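Local coordinates for esterase (Staphylococcus aureus subsp. aureus USA300_TCH1516, PDB 3D7R), which probably hydrolyses ester bonds, as a putative esterase of the alpha/beta-hydrolase fold, at residues 134-139 and 147-152. Residues are numbered along the deposited sequence; the frame is centred on the assembly and turned at random.
Sequences IYPKTP and FQAIQR
Between strand 129-133 and helix 143-161 of the alpha/beta-hydrolase core, the connecting loop runs back against the helix it leads into, and Tyr135 and Pro136 meet Ala149 and Ile150 there. The backbones come nearest at Tyr135 and Ala149, whose CA atoms stand 6.1 Å apart, an approach that the short alanine side chain probably permits. Ala149 CB points at the loop and presses on the proline ring at its CD corner, 3.4 Å from Pro136 CD and 4.2 Å from Pro136 CG; the first of these is tighter than ordinary carbon-carbon contact. Next to it, Ile150 CG1 approaches Tyr135 CB at 4.3 Å. The isoleucine also touches Phe181 of helix 173-187.

Although Tyr135 CB faces the helix, its chi1 of 53° swings the phenol away from it, and the ring stacks with His103 while OH hydrogen-bonds to His103 O. Lys137 folds back over this ring: its NZ sits 3.6 Å above the centre of one face and hydrogen-bonds to Tyr135 O at 2.8 Å, in the carbonyl plane and on a lone pair. With further bonds to Gln110 OE1 and His103 NE2, the buried ammonium is held by three polar partners, which probably help to solvate it. Pro136 O accepts a bond from Thr146 OG1, a polar tie between loop and helix beside the apolar contact. The interface is small, burying 126 Å² in all. Through Tyr135 and Lys137 the same loop is tied to His103, which follows strand 98-102 and opens a His-Gly-Gly sequence, consistent with the HGG motif that forms the oxyanion hole in hormone-sensitive-lipase-like esterases.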
ATOM      1  N   ILE A 134      -9.159   6.398  -5.238  1.00  8.63           N
ATOM      2  CA  ILE A 134      -9.731   6.442  -3.893  1.00  8.32           C
ATOM      3  C   ILE A 134     -10.742   5.278  -3.817  1.00  8.26           C
ATOM      4  O   ILE A 134     -11.931   5.466  -4.031  1.00  7.90           O
ATOM      5  CB  ILE A 134     -10.369   7.823  -3.583  1.00  8.38           C
ATOM      6  CG1 ILE A 134      -9.391   8.972  -3.890  1.00  7.17           C
ATOM      7  CG2 ILE A 134     -10.853   7.898  -2.134  1.00  8.85           C
ATOM      8  CD1 ILE A 134      -7.982   8.859  -3.222  1.00  7.03           C
ATOM      9  N   TYR A 135     -10.218   4.072  -3.571  1.00  7.82           N
ATOM     10  CA  TYR A 135     -10.972   2.813  -3.666  1.00  7.31           C
ATOM     11  C   TYR A 135     -11.925   2.690  -2.477  1.00  7.36           C
ATOM     12  O   TYR A 135     -11.704   3.331  -1.443  1.00  7.82           O
ATOM     13  CB  TYR A 135      -9.993   1.621  -3.730  1.00  6.13           C
ATOM     14  CG  TYR A 135      -8.985   1.614  -2.588  1.00  7.86           C
ATOM     15  CD1 TYR A 135      -9.340   1.135  -1.317  1.00  6.10           C
ATOM     16  CD2 TYR A 135      -7.683   2.100  -2.770  1.00  8.09           C
ATOM     17  CE1 TYR A 135      -8.433   1.141  -0.277  1.00  7.95           C
ATOM     18  CE2 TYR A 135      -6.761   2.116  -1.716  1.00  6.16           C
ATOM     19  CZ  TYR A 135      -7.155   1.645  -0.474  1.00  8.05           C
ATOM     20  OH  TYR A 135      -6.268   1.635   0.585  1.00  7.61           O
ATOM     21  N   PRO A 136     -13.024   1.921  -2.630  1.00  7.76           N
ATOM     22  CA  PRO A 136     -14.000   1.784  -1.537  1.00  7.68           C
ATOM     23  C   PRO A 136     -13.382   1.363  -0.201  1.00  7.79           C
ATOM     24  O   PRO A 136     -12.509   0.478  -0.144  1.00  8.18           O
ATOM     25  CB  PRO A 136     -14.940   0.682  -2.047  1.00  7.83           C
ATOM     26  CG  PRO A 136     -14.922   0.867  -3.557  1.00  7.79           C
ATOM     27  CD  PRO A 136     -13.458   1.192  -3.844  1.00  7.53           C
ATOM     28  N   LYS A 137     -13.852   2.010   0.861  1.00  7.87           N
ATOM     29  CA  LYS A 137     -13.348   1.808   2.205  1.00  7.80           C
ATOM     30  C   LYS A 137     -14.388   1.229   3.128  1.00  7.77           C
ATOM     31  O   LYS A 137     -15.604   1.496   2.994  1.00  7.07           O
ATOM     32  CB  LYS A 137     -12.895   3.143   2.822  1.00  8.12           C
ATOM     33  CG  LYS A 137     -11.851   3.929   2.045  1.00  7.83           C
ATOM     34  CD  LYS A 137     -10.630   3.079   1.742  1.00  7.41           C
ATOM     35  CE  LYS A 137      -9.439   3.936   1.283  1.00  6.61           C
ATOM     36  NZ  LYS A 137      -9.696   4.641  -0.071  1.00  6.85           N
ATOM     37  N   THR A 138     -13.895   0.467   4.102  1.00  8.09           N
ATOM     38  CA  THR A 138     -14.703   0.058   5.232  1.00  8.21           C
ATOM     39  C   THR A 138     -14.847   1.262   6.195  1.00  8.52           C
ATOM     40  O   THR A 138     -14.008   2.169   6.180  1.00  8.87           O
ATOM     41  CB  THR A 138     -14.124  -1.252   5.884  1.00  8.51           C
ATOM     42  OG1 THR A 138     -15.176  -2.204   6.120  1.00  8.41           O
ATOM     43  CG2 THR A 138     -13.296  -1.008   7.170  1.00  7.68           C
ATOM     44  N   PRO A 139     -15.874   1.264   7.072  1.00  8.84           N
ATOM     45  CA  PRO A 139     -16.802   0.174   7.376  1.00  9.34           C
ATOM     46  C   PRO A 139     -17.969  -0.017   6.409  1.00  9.67           C
ATOM     47  O   PRO A 139     -18.658  -1.033   6.520  1.00 10.28           O
ATOM     48  CB  PRO A 139     -17.346   0.555   8.761  1.00  9.61           C
ATOM     49  CG  PRO A 139     -17.352   2.070   8.726  1.00 10.08           C
ATOM     50  CD  PRO A 139     -16.125   2.451   7.914  1.00  8.76           C
ATOM     51  N   PHE A 147     -11.509  -4.652  -4.186  1.00  9.24           N
ATOM     52  CA  PHE A 147     -10.769  -5.318  -5.263  1.00  9.94           C
ATOM     53  C   PHE A 147     -11.369  -5.099  -6.666  1.00  9.84           C
ATOM     54  O   PHE A 147     -10.627  -4.960  -7.633  1.00  9.98           O
ATOM     55  CB  PHE A 147     -10.554  -6.812  -4.948  1.00  9.48           C
ATOM     56  CG  PHE A 147      -9.391  -7.066  -4.007  1.00 11.25           C
ATOM     57  CD1 PHE A 147      -8.087  -6.696  -4.369  1.00 10.87           C
ATOM     58  CD2 PHE A 147      -9.601  -7.629  -2.750  1.00 10.76           C
ATOM     59  CE1 PHE A 147      -7.005  -6.914  -3.489  1.00 12.14           C
ATOM     60  CE2 PHE A 147      -8.532  -7.852  -1.871  1.00  9.28           C
ATOM     61  CZ  PHE A 147      -7.230  -7.501  -2.249  1.00 11.20           C
ATOM     62  N   GLN A 148     -12.693  -5.046  -6.779  1.00  9.66           N
ATOM     63  CA  GLN A 148     -13.312  -4.792  -8.081  1.00 10.83           C
ATOM     64  C   GLN A 148     -12.940  -3.418  -8.615  1.00  9.47           C
ATOM     65  O   GLN A 148     -12.698  -3.243  -9.818  1.00  9.25           O
ATOM     66  CB  GLN A 148     -14.842  -5.014  -8.033  1.00 11.38           C
ATOM     67  CG  GLN A 148     -15.158  -6.509  -7.732  1.00 17.16           C
ATOM     68  CD  GLN A 148     -16.642  -6.840  -7.585  1.00 24.35           C
ATOM     69  OE1 GLN A 148     -17.466  -5.996  -7.210  1.00 28.30           O
ATOM     70  NE2 GLN A 148     -16.981  -8.098  -7.858  1.00 25.81           N
ATOM     71  N   ALA A 149     -12.887  -2.440  -7.716  1.00  9.39           N
ATOM     72  CA  ALA A 149     -12.490  -1.085  -8.089  1.00  9.15           C
ATOM     73  C   ALA A 149     -11.043  -1.018  -8.575  1.00  9.81           C
ATOM     74  O   ALA A 149     -10.743  -0.353  -9.560  1.00 10.29           O
ATOM     75  CB  ALA A 149     -12.703  -0.142  -6.931  1.00  9.43           C
ATOM     76  N   ILE A 150     -10.135  -1.687  -7.871  1.00 10.35           N
ATOM     77  CA  ILE A 150      -8.730  -1.700  -8.280  1.00 10.15           C
ATOM     78  C   ILE A 150      -8.570  -2.357  -9.669  1.00 10.01           C
ATOM     79  O   ILE A 150      -7.853  -1.838 -10.522  1.00  9.48           O
ATOM     80  CB  ILE A 150      -7.845  -2.348  -7.181  1.00 10.85           C
ATOM     81  CG1 ILE A 150      -7.913  -1.497  -5.899  1.00 11.27           C
ATOM     82  CG2 ILE A 150      -6.366  -2.503  -7.651  1.00 10.93           C
ATOM     83  CD1 ILE A 150      -7.175  -2.070  -4.722  1.00 10.48           C
ATOM     84  N   GLN A 151      -9.278  -3.470  -9.892  1.00  9.73           N
ATOM     85  CA  GLN A 151      -9.359  -4.119 -11.208  1.00 10.18           C
ATOM     86  C   GLN A 151      -9.764  -3.139 -12.313  1.00 10.02           C
ATOM     87  O   GLN A 151      -9.143  -3.109 -13.380  1.00  9.50           O
ATOM     88  CB  GLN A 151     -10.360  -5.293 -11.170  1.00 10.08           C
ATOM     89  CG  GLN A 151     -10.352  -6.166 -12.444  1.00 12.35           C
ATOM     90  CD  GLN A 151      -9.033  -6.936 -12.606  1.00 12.59           C
ATOM     91  OE1 GLN A 151      -8.610  -7.662 -11.699  1.00 14.16           O
ATOM     92  NE2 GLN A 151      -8.384  -6.785 -13.767  1.00 13.60           N
ATOM     93  N   ARG A 152     -10.811  -2.348 -12.061  1.00  9.47           N
ATOM     94  CA  ARG A 152     -11.314  -1.427 -13.067  1.00 10.20           C
ATOM     95  C   ARG A 152     -10.257  -0.382 -13.436  1.00  9.52           C
ATOM     96  O   ARG A 152     -10.062  -0.120 -14.620  1.00  9.68           O
ATOM     97  CB  ARG A 152     -12.605  -0.733 -12.611  1.00 10.41           C
ATOM     98  CG  ARG A 152     -13.827  -1.685 -12.576  1.00 15.38           C
ATOM     99  CD  ARG A 152     -15.113  -0.971 -12.099  1.00 22.99           C
ATOM    100  NE  ARG A 152     -15.727  -1.667 -10.951  1.00 28.79           N
ATOM    101  CZ  ARG A 152     -15.920  -1.132  -9.740  1.00 30.85           C
ATOM    102  NH1 ARG A 152     -15.593   0.135  -9.471  1.00 29.97           N
ATOM    103  NH2 ARG A 152     -16.472  -1.875  -8.788  1.00 33.47           N
TER